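Local coordinates for protein 2-keto-3-deoxygluconate kinase (Thermotoga maritima, PDB 2AFB) that probably phosphorylates 2-keto-3-deoxygluconate as a sugar kinase of the pfkB family, at residues Gly250-Glu255 and Asn262-Met267; Asn278-His283 and Ala315-Cys320. All blocks are in the same frame, centred on the assembly; numbering follows the deposited sequence.

Contact 1: residues Gly250-Glu255 and Asn262-Met267; sequences GITLRE and NYWSVM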
loop_
_atom_site.group_PDB
_atom_site.type_symbol
_atom_site.label_atom_id
_atom_site.label_comp_id
_atom_site.label_asym_id
_atom_site.label_seq_id
_atom_site.Cartn_x
_atom_site.Cartn_y
_atom_site.Cartn_z
ATOM N N GLY A 250 17.723 -15.418 -34.502
ATOM C CA GLY A 250 16.790 -15.789 -33.420
ATOM C C GLY A 250 15.485 -15.063 -33.638
ATOM O O GLY A 250 15.486 -13.851 -33.818
ATOM N N ILE A 251 14.378 -15.806 -33.632
ATOM C CA ILE A 251 13.069 -15.265 -33.941
ATOM C C ILE A 251 12.073 -15.716 -32.908
ATOM O O ILE A 251 11.993 -16.912 -32.593
ATOM C CB ILE A 251 12.541 -15.724 -35.338
ATOM C CG1 ILE A 251 13.313 -15.069 -36.467
ATOM C CG2 ILE A 251 11.093 -15.356 -35.513
ATOM C CD1 ILE A 251 13.090 -15.738 -37.808
ATOM N N THR A 252 11.309 -14.754 -32.406
ATOM C CA THR A 252 10.324 -14.995 -31.355
ATOM C C THR A 252 8.977 -15.288 -32.008
ATOM O O THR A 252 8.643 -14.747 -33.042
ATOM C CB THR A 252 10.185 -13.822 -30.403
ATOM O OG1 THR A 252 9.908 -12.615 -31.132
ATOM C CG2 THR A 252 11.434 -13.608 -29.597
ATOM N N LEU A 253 8.198 -16.139 -31.358
ATOM C CA LEU A 253 6.904 -16.576 -31.883
ATOM C C LEU A 253 5.792 -16.481 -30.775
ATOM O O LEU A 253 5.551 -17.413 -30.015
ATOM C CB LEU A 253 7.054 -17.980 -32.427
ATOM C CG LEU A 253 8.349 -18.339 -33.245
ATOM C CD1 LEU A 253 8.664 -19.843 -33.253
ATOM C CD2 LEU A 253 8.210 -17.881 -34.655
ATOM N N ARG A 254 5.129 -15.336 -30.734
ATOM C CA ARG A 254 4.069 -15.051 -29.780
ATOM C C ARG A 254 2.734 -15.299 -30.421
ATOM O O ARG A 254 2.483 -14.792 -31.511
ATOM C CB ARG A 254 4.108 -13.588 -29.398
ATOM C CG ARG A 254 3.142 -13.240 -28.301
ATOM C CD ARG A 254 3.213 -11.756 -27.928
ATOM N NE ARG A 254 4.432 -11.359 -27.206
ATOM C CZ ARG A 254 4.756 -11.673 -25.932
ATOM N NH1 ARG A 254 3.994 -12.483 -25.168
ATOM N NH2 ARG A 254 5.888 -11.180 -25.414
ATOM N N GLU A 255 1.857 -16.034 -29.736
ATOM C CA GLU A 255 0.476 -16.184 -30.183
ATOM C C GLU A 255 -0.397 -15.535 -29.129
ATOM O O GLU A 255 -0.565 -16.072 -28.037
ATOM C CB GLU A 255 0.111 -17.649 -30.365
ATOM C CG GLU A 255 1.177 -18.463 -31.067
ATOM C CD GLU A 255 0.923 -19.971 -30.998
ATOM O OE1 GLU A 255 -0.280 -20.362 -30.966
ATOM O OE2 GLU A 255 1.934 -20.735 -30.972
ATOM N N ASN A 262 -0.875 -16.007 -23.446
ATOM C CA ASN A 262 -0.194 -16.137 -24.730
ATOM C C ASN A 262 0.515 -17.515 -24.789
ATOM O O ASN A 262 0.852 -18.101 -23.775
ATOM C CB ASN A 262 0.911 -15.098 -24.922
ATOM C CG ASN A 262 0.424 -13.669 -25.083
ATOM O OD1 ASN A 262 1.260 -12.767 -25.234
ATOM N ND2 ASN A 262 -0.886 -13.439 -25.072
ATOM N N TYR A 263 0.689 -18.022 -25.998
ATOM C CA TYR A 263 1.608 -19.099 -26.242
ATOM C C TYR A 263 2.901 -18.467 -26.671
ATOM O O TYR A 263 2.891 -17.397 -27.292
ATOM C CB TYR A 263 1.080 -20.005 -27.325
ATOM C CG TYR A 263 -0.097 -20.810 -26.855
ATOM C CD1 TYR A 263 -1.390 -20.301 -26.950
ATOM C CD2 TYR A 263 0.089 -22.077 -26.302
ATOM C CE1 TYR A 263 -2.467 -21.033 -26.524
ATOM C CE2 TYR A 263 -0.982 -22.832 -25.889
ATOM C CZ TYR A 263 -2.260 -22.302 -26.000
ATOM O OH TYR A 263 -3.333 -23.047 -25.582
ATOM N N TRP A 264 4.017 -19.102 -26.324
ATOM C CA TRP A 264 5.341 -18.518 -26.590
ATOM C C TRP A 264 6.353 -19.600 -26.905
ATOM O O TRP A 264 6.464 -20.613 -26.181
ATOM C CB TRP A 264 5.779 -17.715 -25.359
ATOM C CG TRP A 264 7.148 -17.137 -25.365
ATOM C CD1 TRP A 264 8.289 -17.698 -24.803
ATOM C CD2 TRP A 264 7.564 -15.884 -25.951
ATOM N NE1 TRP A 264 9.371 -16.852 -25.014
ATOM C CE2 TRP A 264 8.949 -15.741 -25.709
ATOM C CE3 TRP A 264 6.901 -14.862 -26.642
ATOM C CZ2 TRP A 264 9.672 -14.606 -26.154
ATOM C CZ3 TRP A 264 7.616 -13.758 -27.045
ATOM C CH2 TRP A 264 8.985 -13.643 -26.803
ATOM N N SER A 265 7.125 -19.344 -27.958
ATOM C CA SER A 265 8.198 -20.243 -28.380
ATOM C C SER A 265 9.173 -19.443 -29.213
ATOM O O SER A 265 8.891 -18.295 -29.564
ATOM C CB SER A 265 7.658 -21.418 -29.193
ATOM O OG SER A 265 7.173 -20.969 -30.433
ATOM N N VAL A 266 10.332 -20.022 -29.493
ATOM C CA VAL A 266 11.358 -19.319 -30.296
ATOM C C VAL A 266 12.000 -20.239 -31.275
ATOM O O VAL A 266 11.818 -21.466 -31.194
ATOM C CB VAL A 266 12.476 -18.672 -29.423
ATOM C CG1 VAL A 266 11.841 -17.763 -28.356
ATOM C CG2 VAL A 266 13.431 -19.791 -28.783
HETATM N N MSE A 267 12.700 -19.634 -32.241
HETATM C CA MSE A 267 13.496 -20.382 -33.157
HETATM C C MSE A 267 14.885 -19.806 -33.195
HETATM O O MSE A 267 15.049 -18.600 -33.269
HETATM C CB MSE A 267 12.913 -20.334 -34.557
HETATM C CG MSE A 267 13.666 -21.210 -35.548
HETATM SE SE MSE A 267 13.508 -20.518 -37.425
HETATM C CE MSE A 267 14.373 -18.749 -37.175
HETATM O O HOH W 1 4.438 -20.082 -30.017
#

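Contact 2: residues Asn278-His283 and Ala315-Cys320; sequences NRYEIH and AAAASC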
loop_
_atom_site.group_PDB
_atom_site.type_symbol
_atom_site.label_atom_id
_atom_site.label_comp_id
_atom_site.label_asym_id
_atom_site.label_seq_id
_atom_site.Cartn_x
_atom_site.Cartn_y
_atom_site.Cartn_z
ATOM N N ASN A 278 10.517 -25.692 -27.165
ATOM C CA ASN A 278 9.223 -25.957 -26.611
ATOM C C ASN A 278 8.344 -24.691 -26.631
ATOM O O ASN A 278 8.835 -23.567 -26.554
ATOM C CB ASN A 278 9.411 -26.462 -25.189
ATOM C CG ASN A 278 8.159 -27.054 -24.629
ATOM O OD1 ASN A 278 7.670 -28.084 -25.113
ATOM N ND2 ASN A 278 7.594 -26.390 -23.612
ATOM N N ARG A 279 7.046 -24.913 -26.774
ATOM C CA ARG A 279 6.030 -23.898 -26.800
ATOM C C ARG A 279 5.287 -23.868 -25.469
ATOM O O ARG A 279 4.773 -24.857 -25.018
ATOM C CB ARG A 279 5.052 -24.214 -27.924
ATOM C CG ARG A 279 4.009 -23.113 -28.177
ATOM C CD ARG A 279 3.343 -23.350 -29.541
ATOM N NE ARG A 279 1.983 -22.826 -29.660
ATOM C CZ ARG A 279 0.869 -23.468 -29.286
ATOM N NH1 ARG A 279 0.898 -24.652 -28.658
ATOM N NH2 ARG A 279 -0.304 -22.875 -29.495
ATOM N N TYR A 280 5.213 -22.705 -24.860
ATOM C CA TYR A 280 4.669 -22.587 -23.511
ATOM C C TYR A 280 3.344 -21.836 -23.557
ATOM O O TYR A 280 3.178 -20.880 -24.307
ATOM C CB TYR A 280 5.651 -21.817 -22.621
ATOM C CG TYR A 280 7.005 -22.461 -22.455
ATOM C CD1 TYR A 280 7.221 -23.407 -21.450
ATOM C CD2 TYR A 280 8.074 -22.121 -23.281
ATOM C CE1 TYR A 280 8.471 -24.017 -21.271
ATOM C CE2 TYR A 280 9.327 -22.709 -23.100
ATOM C CZ TYR A 280 9.504 -23.665 -22.103
ATOM O OH TYR A 280 10.693 -24.266 -21.929
ATOM N N GLU A 281 2.420 -22.236 -22.713
ATOM C CA GLU A 281 1.210 -21.457 -22.540
ATOM C C GLU A 281 1.386 -20.659 -21.254
ATOM O O GLU A 281 1.632 -21.229 -20.220
ATOM C CB GLU A 281 0.005 -22.389 -22.469
ATOM C CG GLU A 281 -1.310 -21.651 -22.316
ATOM C CD GLU A 281 -2.458 -22.576 -22.094
ATOM O OE1 GLU A 281 -2.736 -23.353 -23.016
ATOM O OE2 GLU A 281 -3.066 -22.532 -21.002
ATOM N N ILE A 282 1.308 -19.347 -21.319
ATOM C CA ILE A 282 1.729 -18.527 -20.191
ATOM C C ILE A 282 0.537 -17.719 -19.715
ATOM O O ILE A 282 -0.102 -17.044 -20.529
ATOM C CB ILE A 282 2.841 -17.532 -20.641
ATOM C CG1 ILE A 282 3.987 -18.314 -21.305
ATOM C CG2 ILE A 282 3.306 -16.664 -19.467
ATOM C CD1 ILE A 282 5.095 -17.418 -21.839
ATOM N N HIS A 283 0.219 -17.804 -18.418
ATOM C CA HIS A 283 -0.601 -16.783 -17.754
ATOM C C HIS A 283 0.360 -15.695 -17.324
ATOM O O HIS A 283 1.211 -15.896 -16.434
ATOM C CB HIS A 283 -1.352 -17.304 -16.529
ATOM C CG HIS A 283 -2.575 -18.099 -16.834
ATOM N ND1 HIS A 283 -2.540 -19.308 -17.505
ATOM C CD2 HIS A 283 -3.876 -17.879 -16.514
ATOM C CE1 HIS A 283 -3.767 -19.792 -17.584
ATOM N NE2 HIS A 283 -4.596 -18.950 -16.979
ATOM N N ALA A 315 16.880 -20.033 -24.208
ATOM C CA ALA A 315 16.310 -18.697 -24.444
ATOM C C ALA A 315 14.773 -18.661 -24.423
ATOM O O ALA A 315 14.193 -17.702 -23.952
ATOM C CB ALA A 315 16.829 -18.121 -25.728
ATOM N N ALA A 316 14.112 -19.669 -24.968
ATOM C CA ALA A 316 12.642 -19.800 -24.772
ATOM C C ALA A 316 12.282 -19.880 -23.277
ATOM O O ALA A 316 11.405 -19.160 -22.794
ATOM C CB ALA A 316 12.107 -21.035 -25.528
ATOM N N ALA A 317 12.954 -20.750 -22.539
ATOM C CA ALA A 317 12.717 -20.865 -21.095
ATOM C C ALA A 317 12.832 -19.524 -20.332
ATOM O O ALA A 317 11.952 -19.155 -19.534
ATOM C CB ALA A 317 13.626 -21.900 -20.506
ATOM N N ALA A 318 13.897 -18.812 -20.601
ATOM C CA ALA A 318 14.217 -17.530 -19.944
ATOM C C ALA A 318 13.218 -16.445 -20.227
ATOM O O ALA A 318 12.820 -15.727 -19.331
ATOM C CB ALA A 318 15.613 -17.040 -20.346
ATOM N N SER A 319 12.823 -16.340 -21.473
ATOM C CA SER A 319 11.910 -15.339 -21.912
ATOM C C SER A 319 10.470 -15.703 -21.538
ATOM O O SER A 319 9.716 -14.829 -21.191
ATOM C CB SER A 319 12.087 -15.037 -23.424
ATOM O OG SER A 319 11.858 -16.180 -24.226
ATOM N N CYS A 320 10.127 -16.981 -21.522
ATOM C CA CYS A 320 8.900 -17.435 -20.859
ATOM C C CYS A 320 8.817 -16.976 -19.396
ATOM O O CYS A 320 7.825 -16.405 -18.950
ATOM C CB CYS A 320 8.782 -18.964 -20.920
ATOM S SG CYS A 320 7.408 -19.671 -19.938
#

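Contact 1: residues Gly250-Glu255 and Asn262-Met267
R254 reaches across the hairpin of residues 250-255 and 262-267 to two residues of the partner strand at once. CG leaves anti to the backbone N (chi1 -174°), and the chain bends at chi3. NH1 donates to OD1 of N262 at 2.7 Å, meeting the amide oxygen in its carbonyl plane on a lone pair, although that oxygen stands 24° out of the guanidinium plane. CZ3 of W264 lies over one guanidinium face, 3.5 Å from NH2 of R254 and offset toward the rim; the two planes are 41° apart, short of a parallel stack. The indole also meets T252, whose CG2 comes 3.7 Å from CH2 of W264. On the other face of the sheet E255 extends over the start of Y263, its CD 3.7 Å from CB of that tyrosine. Further along this face CD1 of L253 packs against OG of S265, and one water joins that OG, the carbonyl O of L253 and OE2 of E255. I251 and M267, a selenomethionine, lie side by side. Antiparallel backbone bonds, such as E255 N to Y263 O at 3.0 Å, set the register. The chemistry implies that NH1 of R254 is shared between OD1 of N262 and H323, while R279 of the next strand probably balances the E255 carboxylate, which the water also binds.

Contact 2: residues Asn278-His283 and Ala315-Cys320
The contact belongs to the layer where helix 308-322 packs on strand 273-283, an outermost strand of the large sheet within this chain, and C320 fits between Y280 and I282. The SG of C320 sits over one face of the Y280 ring in a sulfur-aromatic contact, 4.2 Å from the ring centroid and 28° off the normal. With SG anti to the backbone N (chi1 172°), the thiol is directed at the strand; it lies 3.8 Å from CG of Y280 and 3.7 Å from CD1 of I282. One helical turn earlier, CB of A316 meets the ring at its edge, 4.1 Å from CE2 of Y280. The phenol oxygen passes beside A317, with OH of Y280 4.0 Å from CB of A317. On the opposite face of the ring the amide ND2 of N278 lies 3.4 Å above the plane, toward the rim. An alanine at Y280 would probably leave the thiol of C320 without its aromatic partner and open a gap beside the methyl group of A316. No hydrogen bond links the two segments. Q108 of a second subunit packs on Y280, I282 and C320. The axes of strand 280-283 and helix 315-320 approach to 10.4 Å and run 13° from parallel, an arrangement that belongs to the helix-on-sheet layer of the ribokinase-like alpha/beta fold.

Contacts 1 and 2 have centres 8 Å apart and meet through strands 261-270 and 273-283, neighbours in the same sheet. Their direct junction is polar on one side: OE2 of E255 forms a salt bridge with NE of R279 at 2.5 Å, and OH of Y263 makes a weak, probable hydrogen bond with OE1 of E281 at 2.7 Å. On the other side NE1 of W264 is hydrogen-bonded to OG of S319, so the indole joins the hairpin to the helix. Side chains of Y263 and I282 each lie about 10 Å from a bound nickel ion; H283 and its copies in two other subunits bind nickel. Thus contact 2 borders the subunit interface.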